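Local coordinates for protein B-129 (Sulfolobus virus 1, PDB 2WBT) that is essential for virus function, carries two zinc fingers of the C2H2 type and probably binds DNA, at residues Y64-S69 and L79-F84; S73-P78 and S85-L90; K101-C106 and D118-K123. All coordinates share one frame; numbering follows the deposited sequence.

Contact 1: residues Y64-S69 and L79-F84; sequences YRLLAS and LCLMPF. With ZN (zinc ion), chain C.
Leu81 adopts a left-handed backbone conformation (phi 62°, psi 30°), uncommon for a residue with a side chain, and from it sends both its branches and its carbonyl against residues 64-69. The position directly follows Cys80, whose SG binds the zinc ion at 2.3 Å, so the turn that carries the metal ligand also presents Leu81 to the helix. The two leucine methyl groups divide the helix surface between them. Leu81 CD2 rests against Leu66, 3.7 Å from Leu66 CA and 3.8 Å from Leu66 CB, and the two leucine side chains cross at about a right angle. CD1 sits under the guanidinium of Arg65, 3.4 Å from the plane and displaced toward its rim, with NH1 the nearest atom of the group at 3.5 Å. The arginine chain bends at chi3 (56°), which turns NE off the extended course of the chain. A polar contact accompanies the apolar one: Ser69 OG donates a hydrogen bond to Leu81 O. The modelled length of 2.4 Å is doubtful at this resolution, although the pairing itself agrees with the inward turn of the serine. Beyond it Pro83 closes the interface, its CB 3.9 Å from Ser69 O. Geometrically, the contact joins the knuckle and second hairpin strand of the first zinc finger to the preceding helix 60-72. That helix adds Tyr62 against Leu81 and Ile72 against Pro83, while strand 83-84 pairs antiparallel with strand 75-76 on its way to helix 87-96.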
# COMPACT_ATOMS: atom_id res chain seq x y z
N TYR A 64 5.94 -1.31 4.11
CA TYR A 64 7.27 -1.46 3.51
C TYR A 64 8.12 -2.54 4.18
O TYR A 64 9.07 -3.05 3.57
CB TYR A 64 7.99 -0.11 3.48
CG TYR A 64 7.45 0.78 2.39
CD1 TYR A 64 7.69 0.49 1.05
CD2 TYR A 64 6.68 1.90 2.69
CE1 TYR A 64 7.18 1.29 0.04
CE2 TYR A 64 6.17 2.71 1.69
CZ TYR A 64 6.42 2.40 0.36
OH TYR A 64 5.92 3.20 -0.64
N ARG A 65 7.79 -2.88 5.42
CA ARG A 65 8.37 -4.05 6.08
C ARG A 65 7.72 -5.34 5.58
O ARG A 65 8.38 -6.38 5.51
CB ARG A 65 8.26 -3.93 7.60
CG ARG A 65 9.30 -3.00 8.20
CD ARG A 65 9.19 -2.88 9.72
NE ARG A 65 9.25 -4.18 10.39
CZ ARG A 65 8.30 -4.70 11.17
NH1 ARG A 65 7.16 -4.05 11.41
NH2 ARG A 65 8.49 -5.90 11.72
N LEU A 66 6.44 -5.28 5.24
CA LEU A 66 5.73 -6.40 4.62
C LEU A 66 6.35 -6.72 3.26
O LEU A 66 6.66 -7.88 2.97
CB LEU A 66 4.24 -6.08 4.44
CG LEU A 66 3.40 -7.06 3.61
CD1 LEU A 66 3.50 -8.48 4.16
CD2 LEU A 66 1.96 -6.61 3.55
N LEU A 67 6.53 -5.69 2.44
CA LEU A 67 7.08 -5.84 1.09
C LEU A 67 8.52 -6.33 1.11
O LEU A 67 8.91 -7.16 0.29
CB LEU A 67 6.99 -4.51 0.33
CG LEU A 67 5.58 -3.96 0.10
CD1 LEU A 67 5.64 -2.55 -0.49
CD2 LEU A 67 4.78 -4.87 -0.80
N ALA A 68 9.31 -5.81 2.04
CA ALA A 68 10.70 -6.24 2.22
C ALA A 68 10.79 -7.72 2.59
O ALA A 68 11.66 -8.44 2.09
CB ALA A 68 11.39 -5.39 3.29
N SER A 69 9.89 -8.17 3.46
CA SER A 69 9.82 -9.57 3.87
C SER A 69 9.32 -10.46 2.73
O SER A 69 9.87 -11.54 2.50
CB SER A 69 8.90 -9.73 5.08
OG SER A 69 9.37 -8.96 6.17
N LEU A 79 1.54 -10.90 11.56
CA LEU A 79 1.73 -10.28 12.87
C LEU A 79 3.17 -9.83 13.13
O LEU A 79 3.38 -8.74 13.68
CB LEU A 79 1.26 -11.21 13.99
CG LEU A 79 -0.19 -11.72 13.90
CD1 LEU A 79 -0.51 -12.61 15.09
CD2 LEU A 79 -1.18 -10.57 13.80
N CYS A 80 4.17 -10.63 12.74
CA CYS A 80 5.57 -10.22 12.93
C CYS A 80 6.32 -9.84 11.65
O CYS A 80 7.39 -9.24 11.73
CB CYS A 80 6.36 -11.25 13.73
SG CYS A 80 6.65 -12.88 12.86
N LEU A 81 5.76 -10.15 10.48
CA LEU A 81 6.38 -9.79 9.19
C LEU A 81 7.74 -10.45 8.96
O LEU A 81 8.60 -9.87 8.29
CB LEU A 81 6.52 -8.27 9.06
CG LEU A 81 5.22 -7.47 8.99
CD1 LEU A 81 5.52 -5.98 9.01
CD2 LEU A 81 4.42 -7.84 7.75
N MET A 82 7.94 -11.64 9.53
CA MET A 82 9.19 -12.39 9.37
C MET A 82 9.01 -13.52 8.35
O MET A 82 8.05 -14.29 8.44
CB MET A 82 9.68 -12.96 10.70
CG MET A 82 10.06 -11.91 11.75
SD MET A 82 11.35 -10.74 11.28
CE MET A 82 10.39 -9.35 10.71
N PRO A 83 9.94 -13.62 7.37
CA PRO A 83 9.87 -14.64 6.33
C PRO A 83 10.26 -16.02 6.84
O PRO A 83 11.10 -16.13 7.74
CB PRO A 83 10.89 -14.15 5.28
CG PRO A 83 11.63 -13.04 5.88
CD PRO A 83 11.11 -12.74 7.22
N PHE A 84 9.64 -17.04 6.27
CA PHE A 84 9.96 -18.43 6.61
C PHE A 84 10.25 -19.24 5.36
O PHE A 84 9.81 -18.88 4.26
CB PHE A 84 8.82 -19.05 7.42
CG PHE A 84 8.77 -18.55 8.83
CD1 PHE A 84 9.48 -19.20 9.83
CD2 PHE A 84 8.03 -17.42 9.15
CE1 PHE A 84 9.44 -18.74 11.14
CE2 PHE A 84 7.99 -16.95 10.45
CZ PHE A 84 8.70 -17.61 11.44
ZN ZN C . 4.71 -13.85 13.48

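Contact 2: residues S73-P78 and S85-L90; sequences SQFVCP and SSSVSL. With ZN (zinc ion), chain C.
Phe75 lays one face of its ring over the backbone of Ser86 and Ser87 at the start of helix 87-96, a hairpin-to-helix contact of the beta-beta-alpha zinc finger fold. The evidence for a face-on approach is direct: Ser87 N stands 3.4 Å above the ring plane over its centre, and Ser86 C is 3.5 Å above it, shifted toward the rim. The peptide link thus spans the ring, with Ser86 CA near CD1 on one flank and Ser87 CB 3.6 Å from Phe75 CE2 on another. The opposite face is met by Gln74 CG, so the ring lies between its own neighbour in sequence and the helix start. CG of Phe75 is anti to the carbonyl carbon, beside the backbone N (chi1 -50°), which sets the base of the ring toward residues 85-90.

Leu90, one helical turn on from Ser86, approaches with its two branches separately. Its CD2 reaches Phe75 CB at 3.9 Å, whereas CD1 lies against the backbone, 3.6 Å from Val76 C, and comes within 4.1 Å of Cys77 CB. With SG anti to the backbone N (chi1 -176°), Cys77 directs its sulfur to the zinc ion; Cys80, His93 and Glu98 complete the site, an unusual set in which a carboxylate takes the place of a second histidine. Leu90 also touches Phe84, and therefore packs against both strands of the hairpin. At the helix start, Ser86 O accepts from two donors on the same face of its carbonyl plane, Leu90 N at 3.1 Å and Ser89 OG, the latter 39° out of that plane.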
# COMPACT_ATOMS: atom_id res chain seq x y z
N SER A 73 10.82 -13.92 1.04
CA SER A 73 10.03 -15.14 0.96
C SER A 73 8.55 -14.89 0.71
O SER A 73 7.99 -13.88 1.13
CB SER A 73 10.18 -15.95 2.26
OG SER A 73 9.51 -17.20 2.16
N GLN A 74 7.93 -15.85 0.02
CA GLN A 74 6.48 -15.89 -0.17
C GLN A 74 5.74 -16.11 1.16
O GLN A 74 4.62 -15.65 1.34
CB GLN A 74 6.14 -17.01 -1.16
CG GLN A 74 4.66 -17.39 -1.27
CD GLN A 74 4.44 -18.60 -2.17
OE1 GLN A 74 5.32 -18.98 -2.95
NE2 GLN A 74 3.27 -19.21 -2.06
N PHE A 75 6.40 -16.81 2.08
CA PHE A 75 5.80 -17.22 3.34
C PHE A 75 6.17 -16.28 4.48
O PHE A 75 7.24 -16.39 5.07
CB PHE A 75 6.22 -18.66 3.66
CG PHE A 75 6.01 -19.61 2.51
CD1 PHE A 75 7.09 -20.07 1.77
CD2 PHE A 75 4.73 -20.00 2.15
CE1 PHE A 75 6.90 -20.94 0.70
CE2 PHE A 75 4.53 -20.87 1.08
CZ PHE A 75 5.62 -21.34 0.36
N VAL A 76 5.26 -15.35 4.77
CA VAL A 76 5.48 -14.32 5.78
C VAL A 76 4.33 -14.31 6.78
O VAL A 76 3.18 -14.60 6.43
CB VAL A 76 5.58 -12.91 5.14
CG1 VAL A 76 5.98 -11.87 6.18
CG2 VAL A 76 6.59 -12.92 3.99
N CYS A 77 4.65 -13.98 8.02
CA CYS A 77 3.66 -13.88 9.09
C CYS A 77 3.12 -12.45 9.17
O CYS A 77 3.90 -11.50 9.29
CB CYS A 77 4.29 -14.27 10.43
SG CYS A 77 3.14 -14.30 11.80
N PRO A 78 1.79 -12.28 9.12
CA PRO A 78 1.22 -10.94 9.15
C PRO A 78 1.49 -10.18 10.45
O PRO A 78 1.65 -8.96 10.42
CB PRO A 78 -0.29 -11.19 8.97
CG PRO A 78 -0.40 -12.57 8.43
CD PRO A 78 0.74 -13.31 9.04
N SER A 85 10.99 -20.32 5.54
CA SER A 85 11.49 -21.12 4.42
C SER A 85 10.37 -21.76 3.61
O SER A 85 10.48 -21.88 2.38
CB SER A 85 12.44 -22.21 4.94
OG SER A 85 11.74 -23.18 5.70
N SER A 86 9.31 -22.17 4.29
CA SER A 86 8.18 -22.85 3.67
C SER A 86 6.88 -22.52 4.39
O SER A 86 6.88 -21.85 5.42
CB SER A 86 8.41 -24.37 3.68
OG SER A 86 8.66 -24.83 5.00
N SER A 87 5.77 -22.98 3.83
CA SER A 87 4.46 -22.82 4.45
C SER A 87 4.35 -23.66 5.73
O SER A 87 3.68 -23.26 6.68
CB SER A 87 3.34 -23.22 3.48
OG SER A 87 3.47 -24.57 3.08
N VAL A 88 5.01 -24.81 5.73
CA VAL A 88 5.02 -25.72 6.88
C VAL A 88 5.69 -25.08 8.10
O VAL A 88 5.19 -25.18 9.22
CB VAL A 88 5.72 -27.05 6.54
CG1 VAL A 88 5.82 -27.94 7.78
CG2 VAL A 88 4.99 -27.78 5.42
N SER A 89 6.83 -24.44 7.87
CA SER A 89 7.56 -23.75 8.94
C SER A 89 6.87 -22.45 9.36
O SER A 89 6.99 -22.02 10.51
CB SER A 89 9.00 -23.46 8.51
OG SER A 89 9.04 -22.61 7.37
N LEU A 90 6.16 -21.83 8.42
CA LEU A 90 5.38 -20.61 8.70
C LEU A 90 4.24 -20.88 9.67
O LEU A 90 4.02 -20.10 10.60
CB LEU A 90 4.83 -20.01 7.40
CG LEU A 90 3.79 -18.89 7.54
CD1 LEU A 90 4.42 -17.65 8.17
CD2 LEU A 90 3.19 -18.56 6.18
ZN ZN C . 4.71 -13.85 13.48

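Contact 3: residues K101-C106 and D118-K123; sequences KVCPVC and DHVCKK. With ZN (zinc ion), chain D.
Cys103, Cys106 and His119 meet around one zinc ion, and here the contact is tight. NE2 of His119 binds the metal at 2.0 Å, and both cysteine sulfurs lie at the edge of the imidazole, as expected for ligands gathered on the atom to which that edge points. Cys103 SG is essentially in the ring plane, 86° off the normal, and Cys106 SG is somewhat more tilted, at 73°. The imidazole gets there with CG anti to the backbone N (chi1 161°). Next to the metal, Val120 adds an apolar contact: its CG2 lies 4.0 Å from Cys103 CB and 4.2 Å from Pro104 CD, the side chains of Pro104 and Val120 crossing obliquely. Leu79 touches Val120 too, which ties this finger to the first one.

The other side of the helix is different in kind. Asp118 and Lys122 are exposed and make no contact with the 101-106 loop, and Cys121 forms a disulfide with Cys127, fastening the helix to the C-terminal tail. The loop side has its own internal order, because Cys103 SG accepts from Val105 N at 3.5 Å and, weakly, from Cys106 N at 3.6 Å. Such N-H...S bonds are a regular feature of zinc knuckles and would be expected to draw some negative charge off the sulfur. His124 supplies the fourth ligand. Two thiolates and two neutral imidazoles would balance the charge of the zinc ion, and with NE2 given to the metal, a neutral His119 would carry its proton on ND1.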
# COMPACT_ATOMS: atom_id res chain seq x y z
N LYS A 101 -0.77 -10.04 20.60
CA LYS A 101 -2.21 -9.77 20.66
C LYS A 101 -2.57 -8.46 19.95
O LYS A 101 -3.75 -8.18 19.75
CB LYS A 101 -2.69 -9.69 22.11
CG LYS A 101 -2.25 -10.84 22.99
CD LYS A 101 -2.97 -12.13 22.65
CE LYS A 101 -2.48 -13.28 23.52
NZ LYS A 101 -1.04 -13.60 23.30
N VAL A 102 -1.57 -7.66 19.60
CA VAL A 102 -1.81 -6.37 18.96
C VAL A 102 -1.63 -6.49 17.45
O VAL A 102 -0.70 -7.14 16.97
CB VAL A 102 -0.85 -5.28 19.48
CG1 VAL A 102 -1.32 -3.90 19.04
CG2 VAL A 102 -0.73 -5.34 21.00
N CYS A 103 -2.53 -5.85 16.71
CA CYS A 103 -2.45 -5.81 15.26
C CYS A 103 -1.36 -4.82 14.83
O CYS A 103 -1.45 -3.64 15.19
CB CYS A 103 -3.80 -5.43 14.64
SG CYS A 103 -3.73 -5.08 12.86
N PRO A 104 -0.35 -5.29 14.05
CA PRO A 104 0.79 -4.45 13.68
C PRO A 104 0.40 -3.21 12.87
O PRO A 104 1.19 -2.28 12.74
CB PRO A 104 1.65 -5.39 12.82
CG PRO A 104 0.71 -6.39 12.31
CD PRO A 104 -0.25 -6.63 13.43
N VAL A 105 -0.83 -3.22 12.35
CA VAL A 105 -1.33 -2.16 11.48
C VAL A 105 -2.10 -1.09 12.26
O VAL A 105 -1.72 0.08 12.26
CB VAL A 105 -2.24 -2.75 10.38
CG1 VAL A 105 -2.59 -1.68 9.35
CG2 VAL A 105 -1.56 -3.94 9.70
N CYS A 106 -3.18 -1.50 12.92
CA CYS A 106 -4.11 -0.56 13.58
C CYS A 106 -3.95 -0.45 15.10
O CYS A 106 -4.50 0.47 15.71
CB CYS A 106 -5.56 -0.92 13.26
SG CYS A 106 -6.22 -2.29 14.22
N ASP A 118 -7.34 -13.17 12.50
CA ASP A 118 -8.61 -12.97 11.79
C ASP A 118 -8.85 -11.50 11.52
O ASP A 118 -9.35 -11.13 10.45
CB ASP A 118 -9.79 -13.53 12.60
CG ASP A 118 -9.66 -15.01 12.90
OD1 ASP A 118 -8.87 -15.70 12.22
OD2 ASP A 118 -10.35 -15.48 13.83
N HIS A 119 -8.49 -10.65 12.48
CA HIS A 119 -8.65 -9.20 12.34
C HIS A 119 -7.78 -8.64 11.22
O HIS A 119 -8.27 -7.87 10.38
CB HIS A 119 -8.34 -8.49 13.66
CG HIS A 119 -8.04 -7.03 13.50
ND1 HIS A 119 -9.02 -6.05 13.45
CD2 HIS A 119 -6.85 -6.38 13.41
CE1 HIS A 119 -8.45 -4.86 13.32
NE2 HIS A 119 -7.13 -5.04 13.29
N VAL A 120 -6.50 -9.01 11.19
CA VAL A 120 -5.58 -8.51 10.17
C VAL A 120 -5.97 -8.98 8.76
O VAL A 120 -5.63 -8.34 7.77
CB VAL A 120 -4.11 -8.91 10.49
CG1 VAL A 120 -3.17 -8.43 9.39
CG2 VAL A 120 -3.69 -8.34 11.83
N CYS A 121 -6.69 -10.09 8.69
CA CYS A 121 -7.22 -10.59 7.42
C CYS A 121 -8.56 -9.92 7.06
O CYS A 121 -8.77 -9.53 5.92
CB CYS A 121 -7.42 -12.10 7.47
SG CYS A 121 -8.10 -12.83 5.95
N LYS A 122 -9.46 -9.81 8.03
CA LYS A 122 -10.80 -9.28 7.78
C LYS A 122 -10.82 -7.77 7.53
O LYS A 122 -11.55 -7.31 6.65
CB LYS A 122 -11.74 -9.59 8.95
CG LYS A 122 -12.32 -10.99 8.91
CD LYS A 122 -13.30 -11.24 10.07
CE LYS A 122 -12.94 -10.48 11.35
NZ LYS A 122 -13.58 -11.09 12.55
N LYS A 123 -10.06 -7.01 8.31
CA LYS A 123 -10.09 -5.55 8.22
C LYS A 123 -8.82 -4.90 7.65
O LYS A 123 -8.78 -3.68 7.49
CB LYS A 123 -10.45 -4.94 9.58
CG LYS A 123 -11.96 -4.85 9.79
CD LYS A 123 -12.35 -4.73 11.24
CE LYS A 123 -12.08 -3.34 11.80
NZ LYS A 123 -12.55 -3.24 13.21
ZN ZN D . -5.59 -3.78 12.84

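Contacts 1 and 2 belong to one metal site: they supply Cys80 and Cys77, respectively, to the same zinc ion, and their centres are 10 Å apart. The hairpin joins them, through Phe84 N to Phe75 O at 2.8 Å and Phe84 O to Ser73 OG at 2.7 Å, both probable hydrogen bonds. Contact 3 holds the second zinc ion, 14.4 Å from the first zinc ion, with its centre 14 Å from that of contact 1 and 18 Å from that of contact 2. The fingers still touch: Pro78 O packs on Pro104 CG at 3.3 Å, and Leu79 CD2 on Val120 CG2 at 3.9 Å.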